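Carbonic anhydrase (Geobacillus kaustophilus, PDB 3VNP) catalyses the reversible hydration of carbon dioxide to hydrogencarbonate as a homotrimeric gamma-class enzyme that uses magnesium or zinc. Local coordinates at residues Trp38-Ile43 with Gln59-Leu64; Ile90-Ala95 with Arg106-Glu111; Ser16-Asp21 with Tyr165-Gln170; Pro129-Leu134 with Val141-Glu146. One frame throughout, in Å; residues are numbered along the deposited sequence.

Followed from the N terminus, this left-handed beta-helix shows how a solenoid is held by contacts of very different span. Contact 3 opens first, at 16-21, and closes last, when the end of helix 146-170 returns to that early coil; the other three contacts nest inside its loop, in series and without crossing. Contact 1 joins neighbouring coils at 38-43 and 59-64, on the side of the trimer partners, and touches contact 3 through W38 and F39. Contact 2 repeats the coil-to-coil joint at 90-95 and 106-111, farther along the solenoid. Contact 4 is a short hairpin, 129-134 with 141-146, that touches contact 2 and leads into the helix.

Contact 1: residues Trp38-Ile43 with Gln59-Leu64; sequences WFNTVI and QDNSIL
T41 turns its hydroxyl beside its own backbone nitrogen (chi1 -75°), which brings OG1 to the backbone of S62 on the next coil; S62 adopts the same rotation (chi1 -63°). The two residues are equivalent corners of a left-handed beta-helix, and they illustrate how one turn geometry is copied from coil to coil. T41 OG1 accepts a hydrogen bond from S62 N at 3.2 Å and gives its own proton to W38 O at 3.1 Å, bracing the type II turn W38-T41. One coil on, S62 OG donates to Q59 O at 2.8 Å and also meets V84 N beyond.

Around these hydroxyls the backbones run in parallel register. N61 N bonds F39 O at 2.8 Å in the turn, and V42 then straddles I63, its N bonded to S62 O and its O to L64 N. On one face of the short strands I63 CD1 packs on V42 CB at 4.0 Å, while I43 and L64 lie side by side on the other.

The turn also reaches the subunit interface and the metal region. D60 OD2 forms a salt bridge with R44 of the second subunit and a weak hydrogen bond with H82, a magnesium ligand. N40 and N61, both in left-handed backbone conformation, pack against asparagines of neighbouring subunits. D60 and F39 point the same way, carboxylate and ring nearly coplanar (4° apart), so that D60 OD1 meets the ring edge at F39 CD2, 3.5 Å away.

Contact 2: residues Ile90-Ala95 with Arg106-Glu111; sequences IVRKNA and RAEIGE
R92 and E108 meet across two adjacent coils of the left-handed beta-helix, their side chains crossing obliquely, with guanidinium and carboxylate planes 39° apart. The arginine is turned side-on, and two of its nitrogens, NE and NH2, converge on a single oxygen. R92 NE meets E108 OE2 at 2.8 Å on the anti lone pair, away from the other carboxylate oxygen. R92 NH2 approaches the same E108 OE2 at 2.7 Å from the syn side, 32° out of the carboxylate plane, while the oxygen stays within the plane of the guanidinium. A bend at chi2 (-57°) folds the arginine back along the coil, and I90 CG2 lies over the rim of one face of the guanidinium.

E108 shares its face of the sheet with I90, whereas V91 and I109 point to the other, buried face. There A95 CB packs on I109 CG2 at 3.9 Å, with I97 beside I109. Parallel backbone bonds join the coils: A107 O receives I90 N, I90 O receives I109 N at 2.8 Å, and I109 O receives R92 N at 2.9 Å. Past the strands the type II turn R92-A95 stays in touch with the next coil, where the extended side chain of E111 lays its CG 3.3 Å from K93 O.

R92 NH1 has a second acid, E75 OE2, on the preceding coil. R92 thus bridges acids on the coils before and after its own, and its charge would be expected to favour the ionised form of both glutamates at this partly exposed surface.

Contact 3: residues Ser16-Asp21 with Tyr165-Gln170; sequences SAFIAD and YYKALQ
The C-terminal helix 146-170 of this gamma-class carbonic anhydrase lies along the left-handed beta-helix, and its last turns press on the coil at one end through F18, which meets Y166, K167 and Q170. The phenyl swings anti to its backbone nitrogen (chi1 167°), which brings the ring against the helix. F18 CZ approaches Y166 CB at 3.4 Å, and F18 CD1 sits 3.7 Å from K167 CA. W38 extends this aromatic cluster, packing edge-to-face with both F18 and Y166.

Beside the phenyl, two polar arms reach the strand backbone. K167 stretches out along its chain and bends only at the last torsion (chi4 58°), placing NZ 2.8 Å from A17 O; a weak bond to A15 O supplements it. Q170 uses both ends of its amide. Its NE2 donates to I19 O at 3.1 Å, nearly in the amide plane, and its OE1 accepts from a water at 2.8 Å. That same water receives I19 N at 2.8 Å, so that amide and water together serve the donor and the acceptor of one residue. D21 OD2 and Y166 OH turn to the second subunit, to Y4 and to D46 and T26 respectively, joining this corner to the trimer.

Strand 18-19 is the outermost of its sheet within the chain. Here lysine, glutamine and water meet backbone groups that a further strand might otherwise pair with, and the carbonyls of A15 and A17 would be expected to help stabilise the charge of K167.

Contact 4: residues Pro129-Leu134 with Val141-Glu146; sequences PNTLAL and VRELTE
Backbone hydrogen bonds carry the first part of this contact, in which L132 faces two residues, V141 and R142, of the returning strand. L132 N donates to R142 O at 2.9 Å, while L132 O accepts from V141 N at 2.8 Å; two residues opposite one between successive bonds make a classic beta bulge. Farther along, T131 and E143 form a non-hydrogen-bonded pair, and L144 N closes the set on N130 O at 2.9 Å. The strands run at 161° to one another, close to antiparallel.

Apolar packing centres on L132, whose CG lies anti to the backbone nitrogen (chi1 162°). Because the bulge brings V141 and R142 to the same leucine, V141 CG2 touches L132 CG at 3.5 Å, and the leucine's CD2 rests over one face of the arginine's guanidinium, 3.7 Å from R142 NE. From the other direction L144 CD2 packs on L132 CB at 3.8 Å. Both leucines touch F114 of strand 114-115, and M152 of the following helix meets L144, which is buried at the joint between sheet and helix.

Two polar side chains have their partners outside the hairpin pair. R142 NH1 forms a salt bridge with D148 near the start of that helix, and T131 OG1 is bonded to P128 O.

The two strands make a beta hairpin, 131-135 with 138-143, whose second strand adds an antiparallel edge to an otherwise parallel face of the left-handed beta-helix before T145 takes the N-cap position of helix 146-170.

Contact 1: residues Trp38-Ile43 with Gln59-Leu64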
loop_
_atom_site.group_PDB
_atom_site.type_symbol
_atom_site.label_atom_id
_atom_site.label_comp_id
_atom_site.label_asym_id
_atom_site.label_seq_id
_atom_site.Cartn_x
_atom_site.Cartn_y
_atom_site.Cartn_z
ATOM N N TRP A 38 -9.712 9.024 2.684
ATOM C CA TRP A 38 -10.300 7.807 2.143
ATOM C C TRP A 38 -9.901 6.468 2.749
ATOM O O TRP A 38 -8.960 6.366 3.539
ATOM C CB TRP A 38 -10.127 7.808 0.624
ATOM C CG TRP A 38 -10.783 9.017 0.041
ATOM C CD1 TRP A 38 -10.282 10.292 0.018
ATOM C CD2 TRP A 38 -12.117 9.105 -0.474
ATOM N NE1 TRP A 38 -11.223 11.164 -0.471
ATOM C CE2 TRP A 38 -12.360 10.463 -0.779
ATOM C CE3 TRP A 38 -13.137 8.166 -0.701
ATOM C CZ2 TRP A 38 -13.579 10.910 -1.299
ATOM C CZ3 TRP A 38 -14.346 8.608 -1.215
ATOM C CH2 TRP A 38 -14.557 9.971 -1.509
ATOM N N PHE A 39 -10.662 5.451 2.365
ATOM C CA PHE A 39 -10.515 4.086 2.851
ATOM C C PHE A 39 -9.117 3.560 3.172
ATOM O O PHE A 39 -8.180 3.707 2.386
ATOM C CB PHE A 39 -11.227 3.134 1.874
ATOM C CG PHE A 39 -12.697 3.424 1.725
ATOM C CD1 PHE A 39 -13.588 3.109 2.743
ATOM C CD2 PHE A 39 -13.174 4.110 0.609
ATOM C CE1 PHE A 39 -14.929 3.481 2.662
ATOM C CE2 PHE A 39 -14.504 4.486 0.517
ATOM C CZ PHE A 39 -15.386 4.175 1.548
ATOM N N ASN A 40 -9.006 2.949 4.349
ATOM C CA ASN A 40 -7.772 2.332 4.833
ATOM C C ASN A 40 -6.583 3.235 5.090
ATOM O O ASN A 40 -5.505 2.751 5.422
ATOM C CB ASN A 40 -7.344 1.221 3.882
ATOM C CG ASN A 40 -8.382 0.140 3.764
ATOM O OD1 ASN A 40 -8.590 -0.649 4.686
ATOM N ND2 ASN A 40 -9.059 0.104 2.631
ATOM N N THR A 41 -6.756 4.539 4.937
ATOM C CA THR A 41 -5.648 5.450 5.188
ATOM C C THR A 41 -5.287 5.459 6.671
ATOM O O THR A 41 -6.159 5.341 7.531
ATOM C CB THR A 41 -6.000 6.879 4.733
ATOM O OG1 THR A 41 -5.936 6.938 3.305
ATOM C CG2 THR A 41 -5.044 7.895 5.329
ATOM N N VAL A 42 -3.998 5.584 6.961
ATOM C CA VAL A 42 -3.517 5.620 8.338
ATOM C C VAL A 42 -2.783 6.931 8.618
ATOM O O VAL A 42 -1.834 7.283 7.914
ATOM C CB VAL A 42 -2.553 4.442 8.634
ATOM C CG1 VAL A 42 -1.966 4.575 10.036
ATOM C CG2 VAL A 42 -3.289 3.131 8.497
ATOM N N ILE A 43 -3.222 7.646 9.649
ATOM C CA ILE A 43 -2.609 8.914 10.032
ATOM C C ILE A 43 -2.205 8.861 11.508
ATOM O O ILE A 43 -3.003 9.198 12.385
ATOM C CB ILE A 43 -3.593 10.091 9.837
ATOM C CG1 ILE A 43 -4.108 10.115 8.395
ATOM C CG2 ILE A 43 -2.899 11.410 10.151
ATOM C CD1 ILE A 43 -5.144 11.185 8.126
ATOM N N GLN A 59 -6.308 10.216 -0.568
ATOM C CA GLN A 59 -6.860 8.984 -1.108
ATOM C C GLN A 59 -6.464 7.659 -0.460
ATOM O O GLN A 59 -5.523 7.580 0.331
ATOM C CB GLN A 59 -6.625 8.956 -2.624
ATOM C CG GLN A 59 -7.523 9.955 -3.360
ATOM C CD GLN A 59 -7.145 10.152 -4.811
ATOM O OE1 GLN A 59 -6.983 9.189 -5.561
ATOM N NE2 GLN A 59 -7.009 11.412 -5.221
ATOM N N ASP A 60 -7.242 6.639 -0.812
ATOM C CA ASP A 60 -7.148 5.263 -0.329
ATOM C C ASP A 60 -5.785 4.662 -0.031
ATOM O O ASP A 60 -4.847 4.792 -0.813
ATOM C CB ASP A 60 -7.878 4.361 -1.318
ATOM C CG ASP A 60 -9.185 4.975 -1.794
ATOM O OD1 ASP A 60 -10.227 4.823 -1.108
ATOM O OD2 ASP A 60 -9.162 5.634 -2.853
ATOM N N ASN A 61 -5.698 3.992 1.114
ATOM C CA ASN A 61 -4.479 3.314 1.539
ATOM C C ASN A 61 -3.223 4.149 1.710
ATOM O O ASN A 61 -2.123 3.653 1.474
ATOM C CB ASN A 61 -4.161 2.180 0.569
ATOM C CG ASN A 61 -5.099 1.022 0.717
ATOM O OD1 ASN A 61 -5.066 0.310 1.724
ATOM N ND2 ASN A 61 -5.954 0.820 -0.282
ATOM N N SER A 62 -3.356 5.405 2.115
ATOM C CA SER A 62 -2.161 6.214 2.305
ATOM C C SER A 62 -1.644 6.108 3.735
ATOM O O SER A 62 -2.363 5.693 4.652
ATOM C CB SER A 62 -2.442 7.671 1.967
ATOM O OG SER A 62 -2.790 7.792 0.605
ATOM N N ILE A 63 -0.384 6.470 3.918
ATOM C CA ILE A 63 0.216 6.432 5.235
ATOM C C ILE A 63 0.822 7.796 5.546
ATOM O O ILE A 63 1.688 8.288 4.814
ATOM C CB ILE A 63 1.339 5.376 5.330
ATOM C CG1 ILE A 63 0.878 4.049 4.724
ATOM C CG2 ILE A 63 1.738 5.184 6.788
ATOM C CD1 ILE A 63 -0.372 3.473 5.370
ATOM N N LEU A 64 0.351 8.410 6.625
ATOM C CA LEU A 64 0.870 9.701 7.055
ATOM C C LEU A 64 1.533 9.534 8.416
ATOM O O LEU A 64 0.905 9.071 9.367
ATOM C CB LEU A 64 -0.253 10.742 7.122
ATOM C CG LEU A 64 -0.536 11.447 5.782
ATOM C CD1 LEU A 64 -0.892 10.413 4.714
ATOM C CD2 LEU A 64 -1.663 12.463 5.948
#

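Contact 2: residues Ile90-Ala95 with Arg106-Glu111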
loop_
_atom_site.group_PDB
_atom_site.type_symbol
_atom_site.label_atom_id
_atom_site.label_comp_id
_atom_site.label_asym_id
_atom_site.label_seq_id
_atom_site.Cartn_x
_atom_site.Cartn_y
_atom_site.Cartn_z
ATOM N N ILE A 90 6.107 18.518 3.747
ATOM C CA ILE A 90 5.434 19.803 3.753
ATOM C C ILE A 90 4.886 20.013 2.351
ATOM O O ILE A 90 5.632 20.303 1.419
ATOM C CB ILE A 90 6.414 20.923 4.123
ATOM C CG1 ILE A 90 6.941 20.673 5.534
ATOM C CG2 ILE A 90 5.728 22.287 4.046
ATOM C CD1 ILE A 90 8.060 21.583 5.936
ATOM N N VAL A 91 3.576 19.839 2.206
ATOM C CA VAL A 91 2.911 19.985 0.916
ATOM C C VAL A 91 2.166 21.315 0.881
ATOM O O VAL A 91 1.229 21.528 1.654
ATOM C CB VAL A 91 1.904 18.828 0.684
ATOM C CG1 VAL A 91 1.429 18.828 -0.751
ATOM C CG2 VAL A 91 2.548 17.495 1.044
ATOM N N ARG A 92 2.580 22.207 -0.016
ATOM C CA ARG A 92 1.946 23.517 -0.122
ATOM C C ARG A 92 0.592 23.493 -0.826
ATOM O O ARG A 92 0.235 22.518 -1.496
ATOM C CB ARG A 92 2.888 24.503 -0.825
ATOM C CG ARG A 92 4.201 24.713 -0.088
ATOM C CD ARG A 92 3.937 25.179 1.324
ATOM N NE ARG A 92 5.164 25.406 2.074
ATOM C CZ ARG A 92 5.197 25.902 3.307
ATOM N NH1 ARG A 92 4.063 26.221 3.919
ATOM N NH2 ARG A 92 6.358 26.071 3.932
ATOM N N LYS A 93 -0.157 24.581 -0.662
ATOM C CA LYS A 93 -1.484 24.712 -1.246
ATOM C C LYS A 93 -1.622 24.316 -2.703
ATOM O O LYS A 93 -0.785 24.643 -3.545
ATOM C CB LYS A 93 -2.007 26.140 -1.062
ATOM C CG LYS A 93 -2.489 26.404 0.357
ATOM C CD LYS A 93 -3.056 27.809 0.564
ATOM C CE LYS A 93 -3.554 27.980 2.009
ATOM N NZ LYS A 93 -4.016 29.370 2.309
ATOM N N ASN A 94 -2.700 23.591 -2.970
ATOM C CA ASN A 94 -3.059 23.137 -4.303
ATOM C C ASN A 94 -2.104 22.194 -5.021
ATOM O O ASN A 94 -2.281 21.931 -6.209
ATOM C CB ASN A 94 -3.353 24.351 -5.193
ATOM C CG ASN A 94 -4.505 25.188 -4.666
ATOM O OD1 ASN A 94 -5.534 24.653 -4.248
ATOM N ND2 ASN A 94 -4.341 26.504 -4.686
ATOM N N ALA A 95 -1.100 21.683 -4.322
ATOM C CA ALA A 95 -0.173 20.762 -4.963
ATOM C C ALA A 95 -0.887 19.425 -5.143
ATOM O O ALA A 95 -1.887 19.155 -4.482
ATOM C CB ALA A 95 1.076 20.587 -4.110
ATOM N N ARG A 106 11.114 16.435 5.544
ATOM C CA ARG A 106 11.450 17.832 5.307
ATOM C C ARG A 106 11.399 18.202 3.836
ATOM O O ARG A 106 11.705 19.332 3.456
ATOM C CB ARG A 106 12.817 18.153 5.911
ATOM C CG ARG A 106 12.873 17.850 7.401
ATOM C CD ARG A 106 14.251 18.095 7.986
ATOM N NE ARG A 106 14.446 19.486 8.376
ATOM C CZ ARG A 106 15.593 19.970 8.843
ATOM N NH1 ARG A 106 16.647 19.172 8.972
ATOM N NH2 ARG A 106 15.685 21.250 9.184
ATOM N N ALA A 107 11.002 17.251 3.005
ATOM C CA ALA A 107 10.877 17.531 1.587
ATOM C C ALA A 107 9.728 18.520 1.465
ATOM O O ALA A 107 8.645 18.279 1.988
ATOM C CB ALA A 107 10.552 16.260 0.821
ATOM N N GLU A 108 9.961 19.643 0.798
ATOM C CA GLU A 108 8.902 20.631 0.635
ATOM C C GLU A 108 8.408 20.671 -0.803
ATOM O O GLU A 108 9.178 20.868 -1.741
ATOM C CB GLU A 108 9.391 22.010 1.069
ATOM C CG GLU A 108 8.426 23.148 0.768
ATOM C CD GLU A 108 8.808 24.425 1.492
ATOM O OE1 GLU A 108 10.023 24.662 1.667
ATOM O OE2 GLU A 108 7.901 25.191 1.878
ATOM N N ILE A 109 7.109 20.475 -0.964
ATOM C CA ILE A 109 6.505 20.472 -2.280
ATOM C C ILE A 109 5.758 21.772 -2.519
ATOM O O ILE A 109 4.692 22.014 -1.956
ATOM C CB ILE A 109 5.575 19.250 -2.439
ATOM C CG1 ILE A 109 6.431 17.979 -2.416
ATOM C CG2 ILE A 109 4.778 19.342 -3.729
ATOM C CD1 ILE A 109 5.639 16.718 -2.367
ATOM N N GLY A 110 6.355 22.600 -3.370
ATOM C CA GLY A 110 5.812 23.898 -3.705
ATOM C C GLY A 110 4.367 23.972 -4.129
ATOM O O GLY A 110 3.799 23.043 -4.694
ATOM N N GLU A 111 3.781 25.123 -3.842
ATOM C CA GLU A 111 2.400 25.426 -4.170
ATOM C C GLU A 111 2.074 25.102 -5.633
ATOM O O GLU A 111 2.828 25.455 -6.541
ATOM C CB GLU A 111 2.171 26.911 -3.897
ATOM C CG GLU A 111 0.800 27.443 -4.220
ATOM C CD GLU A 111 0.755 28.956 -4.113
ATOM O OE1 GLU A 111 1.183 29.493 -3.064
ATOM O OE2 GLU A 111 0.297 29.608 -5.079
#

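Contact 3: residues Ser16-Asp21 with Tyr165-Gln170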
loop_
_atom_site.group_PDB
_atom_site.type_symbol
_atom_site.label_atom_id
_atom_site.label_comp_id
_atom_site.label_asym_id
_atom_site.label_seq_id
_atom_site.Cartn_x
_atom_site.Cartn_y
_atom_site.Cartn_z
ATOM N N SER A 16 -17.455 19.000 8.940
ATOM C CA SER A 16 -17.777 18.686 7.550
ATOM C C SER A 16 -16.796 17.693 6.929
ATOM O O SER A 16 -16.925 17.336 5.755
ATOM C CB SER A 16 -17.790 19.960 6.704
ATOM O OG SER A 16 -16.480 20.468 6.548
ATOM N N ALA A 17 -15.816 17.249 7.711
ATOM C CA ALA A 17 -14.827 16.302 7.206
ATOM C C ALA A 17 -15.380 14.882 7.053
ATOM O O ALA A 17 -16.217 14.432 7.841
ATOM C CB ALA A 17 -13.607 16.287 8.120
ATOM N N PHE A 18 -14.907 14.191 6.018
ATOM C CA PHE A 18 -15.305 12.816 5.743
ATOM C C PHE A 18 -14.167 11.853 6.092
ATOM O O PHE A 18 -13.083 11.907 5.498
ATOM C CB PHE A 18 -15.677 12.647 4.266
ATOM C CG PHE A 18 -15.813 11.205 3.830
ATOM C CD1 PHE A 18 -16.658 10.332 4.506
ATOM C CD2 PHE A 18 -15.108 10.726 2.734
ATOM C CE1 PHE A 18 -16.800 9.001 4.094
ATOM C CE2 PHE A 18 -15.246 9.399 2.318
ATOM C CZ PHE A 18 -16.097 8.536 3.002
ATOM N N ILE A 19 -14.415 10.990 7.074
ATOM C CA ILE A 19 -13.436 9.992 7.492
ATOM C C ILE A 19 -14.004 8.624 7.105
ATOM O O ILE A 19 -14.889 8.092 7.777
ATOM C CB ILE A 19 -13.178 10.044 9.022
ATOM C CG1 ILE A 19 -12.174 11.152 9.370
ATOM C CG2 ILE A 19 -12.560 8.726 9.487
ATOM C CD1 ILE A 19 -12.388 12.481 8.682
ATOM N N ALA A 20 -13.489 8.065 6.014
ATOM C CA ALA A 20 -13.960 6.781 5.519
ATOM C C ALA A 20 -13.742 5.631 6.486
ATOM O O ALA A 20 -13.065 5.766 7.503
ATOM C CB ALA A 20 -13.301 6.466 4.185
ATOM N N ASP A 21 -14.327 4.491 6.147
ATOM C CA ASP A 21 -14.214 3.295 6.957
ATOM C C ASP A 21 -12.799 2.736 6.926
ATOM O O ASP A 21 -12.085 2.889 5.937
ATOM C CB ASP A 21 -15.193 2.241 6.446
ATOM C CG ASP A 21 -16.625 2.740 6.433
ATOM O OD1 ASP A 21 -17.145 3.076 7.516
ATOM O OD2 ASP A 21 -17.226 2.802 5.340
ATOM N N TYR A 165 -20.687 13.253 -0.258
ATOM C CA TYR A 165 -21.643 12.258 -0.733
ATOM C C TYR A 165 -21.492 10.951 0.039
ATOM O O TYR A 165 -22.475 10.381 0.519
ATOM C CB TYR A 165 -21.449 11.988 -2.226
ATOM C CG TYR A 165 -22.497 11.056 -2.790
ATOM C CD1 TYR A 165 -23.764 11.523 -3.122
ATOM C CD2 TYR A 165 -22.235 9.697 -2.948
ATOM C CE1 TYR A 165 -24.750 10.659 -3.598
ATOM C CE2 TYR A 165 -23.210 8.825 -3.421
ATOM C CZ TYR A 165 -24.466 9.313 -3.743
ATOM O OH TYR A 165 -25.438 8.447 -4.199
ATOM N N TYR A 166 -20.255 10.478 0.143
ATOM C CA TYR A 166 -19.960 9.248 0.867
ATOM C C TYR A 166 -20.238 9.479 2.345
ATOM O O TYR A 166 -20.642 8.567 3.059
ATOM C CB TYR A 166 -18.492 8.858 0.667
ATOM C CG TYR A 166 -18.208 8.048 -0.583
ATOM C CD1 TYR A 166 -18.332 6.657 -0.579
ATOM C CD2 TYR A 166 -17.790 8.668 -1.761
ATOM C CE1 TYR A 166 -18.043 5.903 -1.718
ATOM C CE2 TYR A 166 -17.499 7.925 -2.903
ATOM C CZ TYR A 166 -17.623 6.544 -2.874
ATOM O OH TYR A 166 -17.294 5.804 -3.989
ATOM N N LYS A 167 -20.013 10.708 2.799
ATOM C CA LYS A 167 -20.253 11.060 4.195
ATOM C C LYS A 167 -21.740 10.850 4.497
ATOM O O LYS A 167 -22.111 10.340 5.560
ATOM C CB LYS A 167 -19.857 12.520 4.446
ATOM C CG LYS A 167 -19.924 12.965 5.902
ATOM C CD LYS A 167 -19.436 14.405 6.054
ATOM C CE LYS A 167 -19.624 14.928 7.472
ATOM N NZ LYS A 167 -18.915 14.072 8.448
ATOM N N ALA A 168 -22.583 11.234 3.543
ATOM C CA ALA A 168 -24.026 11.077 3.681
ATOM C C ALA A 168 -24.379 9.596 3.735
ATOM O O ALA A 168 -25.122 9.158 4.613
ATOM C CB ALA A 168 -24.740 11.742 2.508
ATOM N N LEU A 169 -23.843 8.828 2.789
ATOM C CA LEU A 169 -24.101 7.394 2.730
ATOM C C LEU A 169 -23.737 6.746 4.051
ATOM O O LEU A 169 -24.476 5.922 4.578
ATOM C CB LEU A 169 -23.278 6.751 1.616
ATOM C CG LEU A 169 -23.650 7.138 0.186
ATOM C CD1 LEU A 169 -22.617 6.577 -0.776
ATOM C CD2 LEU A 169 -25.046 6.615 -0.137
ATOM N N GLN A 170 -22.585 7.133 4.574
ATOM C CA GLN A 170 -22.086 6.609 5.832
ATOM C C GLN A 170 -23.165 6.699 6.910
ATOM O O GLN A 170 -23.377 5.755 7.678
ATOM C CB GLN A 170 -20.855 7.415 6.243
ATOM C CG GLN A 170 -19.941 6.747 7.241
ATOM C CD GLN A 170 -18.601 7.461 7.342
ATOM O OE1 GLN A 170 -18.536 8.637 7.694
ATOM N NE2 GLN A 170 -17.529 6.752 7.024
HETATM O O HOH W 1 -17.165 11.126 7.794
#

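Contact 4: residues Pro129-Leu134 with Val141-Glu146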
loop_
_atom_site.group_PDB
_atom_site.type_symbol
_atom_site.label_atom_id
_atom_site.label_comp_id
_atom_site.label_asym_id
_atom_site.label_seq_id
_atom_site.Cartn_x
_atom_site.Cartn_y
_atom_site.Cartn_z
ATOM N N PRO A 129 7.238 25.482 -7.092
ATOM C CA PRO A 129 5.787 25.541 -7.275
ATOM C C PRO A 129 5.429 25.640 -8.747
ATOM O O PRO A 129 6.237 26.089 -9.552
ATOM C CB PRO A 129 5.395 26.795 -6.496
ATOM C CG PRO A 129 6.614 27.651 -6.600
ATOM C CD PRO A 129 7.723 26.662 -6.356
ATOM N N ASN A 130 4.228 25.194 -9.094
ATOM C CA ASN A 130 3.749 25.256 -10.468
ATOM C C ASN A 130 4.531 24.374 -11.458
ATOM O O ASN A 130 4.411 24.536 -12.673
ATOM C CB ASN A 130 3.757 26.725 -10.922
ATOM C CG ASN A 130 3.219 26.915 -12.329
ATOM O OD1 ASN A 130 2.078 26.542 -12.628
ATOM N ND2 ASN A 130 4.039 27.501 -13.204
ATOM N N THR A 131 5.318 23.431 -10.945
ATOM C CA THR A 131 6.091 22.543 -11.817
ATOM C C THR A 131 5.644 21.080 -11.747
ATOM O O THR A 131 4.891 20.687 -10.855
ATOM C CB THR A 131 7.590 22.565 -11.469
ATOM O OG1 THR A 131 7.780 21.990 -10.170
ATOM C CG2 THR A 131 8.133 23.988 -11.482
ATOM N N LEU A 132 6.121 20.289 -12.705
ATOM C CA LEU A 132 5.839 18.859 -12.777
ATOM C C LEU A 132 7.134 18.110 -12.482
ATOM O O LEU A 132 8.112 18.245 -13.219
ATOM C CB LEU A 132 5.354 18.466 -14.173
ATOM C CG LEU A 132 5.452 16.968 -14.490
ATOM C CD1 LEU A 132 4.584 16.195 -13.523
ATOM C CD2 LEU A 132 5.018 16.696 -15.924
ATOM N N ALA A 133 7.141 17.331 -11.405
ATOM C CA ALA A 133 8.318 16.558 -11.025
ATOM C C ALA A 133 8.002 15.064 -11.113
ATOM O O ALA A 133 6.944 14.620 -10.666
ATOM C CB ALA A 133 8.742 16.928 -9.619
ATOM N N LEU A 134 8.925 14.296 -11.686
ATOM C CA LEU A 134 8.754 12.849 -11.858
ATOM C C LEU A 134 9.991 12.049 -11.461
ATOM O O LEU A 134 11.070 12.604 -11.270
ATOM C CB LEU A 134 8.451 12.524 -13.325
ATOM C CG LEU A 134 7.022 12.567 -13.851
ATOM C CD1 LEU A 134 7.034 12.442 -15.368
ATOM C CD2 LEU A 134 6.221 11.430 -13.223
ATOM N N VAL A 141 10.647 18.424 -14.423
ATOM C CA VAL A 141 10.756 18.264 -15.870
ATOM C C VAL A 141 10.217 19.437 -16.682
ATOM O O VAL A 141 10.672 19.668 -17.800
ATOM C CB VAL A 141 10.047 16.968 -16.353
ATOM C CG1 VAL A 141 10.606 15.761 -15.605
ATOM C CG2 VAL A 141 8.540 17.078 -16.155
ATOM N N ARG A 142 9.255 20.169 -16.130
ATOM C CA ARG A 142 8.667 21.308 -16.832
ATOM C C ARG A 142 7.697 22.072 -15.943
ATOM O O ARG A 142 7.552 21.772 -14.759
ATOM C CB ARG A 142 7.924 20.839 -18.093
ATOM C CG ARG A 142 6.657 20.029 -17.829
ATOM C CD ARG A 142 5.961 19.636 -19.128
ATOM N NE ARG A 142 4.741 18.851 -18.921
ATOM C CZ ARG A 142 3.606 19.329 -18.417
ATOM N NH1 ARG A 142 3.515 20.606 -18.058
ATOM N NH2 ARG A 142 2.555 18.527 -18.272
ATOM N N GLU A 143 7.036 23.068 -16.520
ATOM C CA GLU A 143 6.061 23.858 -15.784
ATOM C C GLU A 143 4.669 23.414 -16.198
ATOM O O GLU A 143 4.483 22.830 -17.267
ATOM C CB GLU A 143 6.259 25.348 -16.055
ATOM C CG GLU A 143 7.483 25.913 -15.351
ATOM C CD GLU A 143 7.710 27.386 -15.644
ATOM O OE1 GLU A 143 8.647 27.971 -15.055
ATOM O OE2 GLU A 143 6.958 27.954 -16.465
ATOM N N LEU A 144 3.691 23.684 -15.347
ATOM C CA LEU A 144 2.331 23.268 -15.624
ATOM C C LEU A 144 1.575 24.256 -16.500
ATOM O O LEU A 144 1.530 25.450 -16.218
ATOM C CB LEU A 144 1.590 23.050 -14.301
ATOM C CG LEU A 144 2.285 22.100 -13.320
ATOM C CD1 LEU A 144 1.564 22.107 -11.981
ATOM C CD2 LEU A 144 2.322 20.708 -13.910
ATOM N N THR A 145 0.987 23.743 -17.572
ATOM C CA THR A 145 0.219 24.565 -18.491
ATOM C C THR A 145 -1.061 24.948 -17.774
ATOM O O THR A 145 -1.420 24.328 -16.776
ATOM C CB THR A 145 -0.151 23.784 -19.761
ATOM O OG1 THR A 145 -1.013 22.694 -19.413
ATOM C CG2 THR A 145 1.103 23.236 -20.431
ATOM N N GLU A 146 -1.744 25.971 -18.270
ATOM C CA GLU A 146 -2.990 26.395 -17.652
ATOM C C GLU A 146 -3.967 25.234 -17.675
ATOM O O GLU A 146 -4.824 25.112 -16.804
ATOM C CB GLU A 146 -3.576 27.581 -18.407
ATOM C CG GLU A 146 -2.805 28.862 -18.196
ATOM C CD GLU A 146 -3.003 29.834 -19.331
ATOM O OE1 GLU A 146 -4.174 30.116 -19.675
ATOM O OE2 GLU A 146 -1.985 30.312 -19.878
#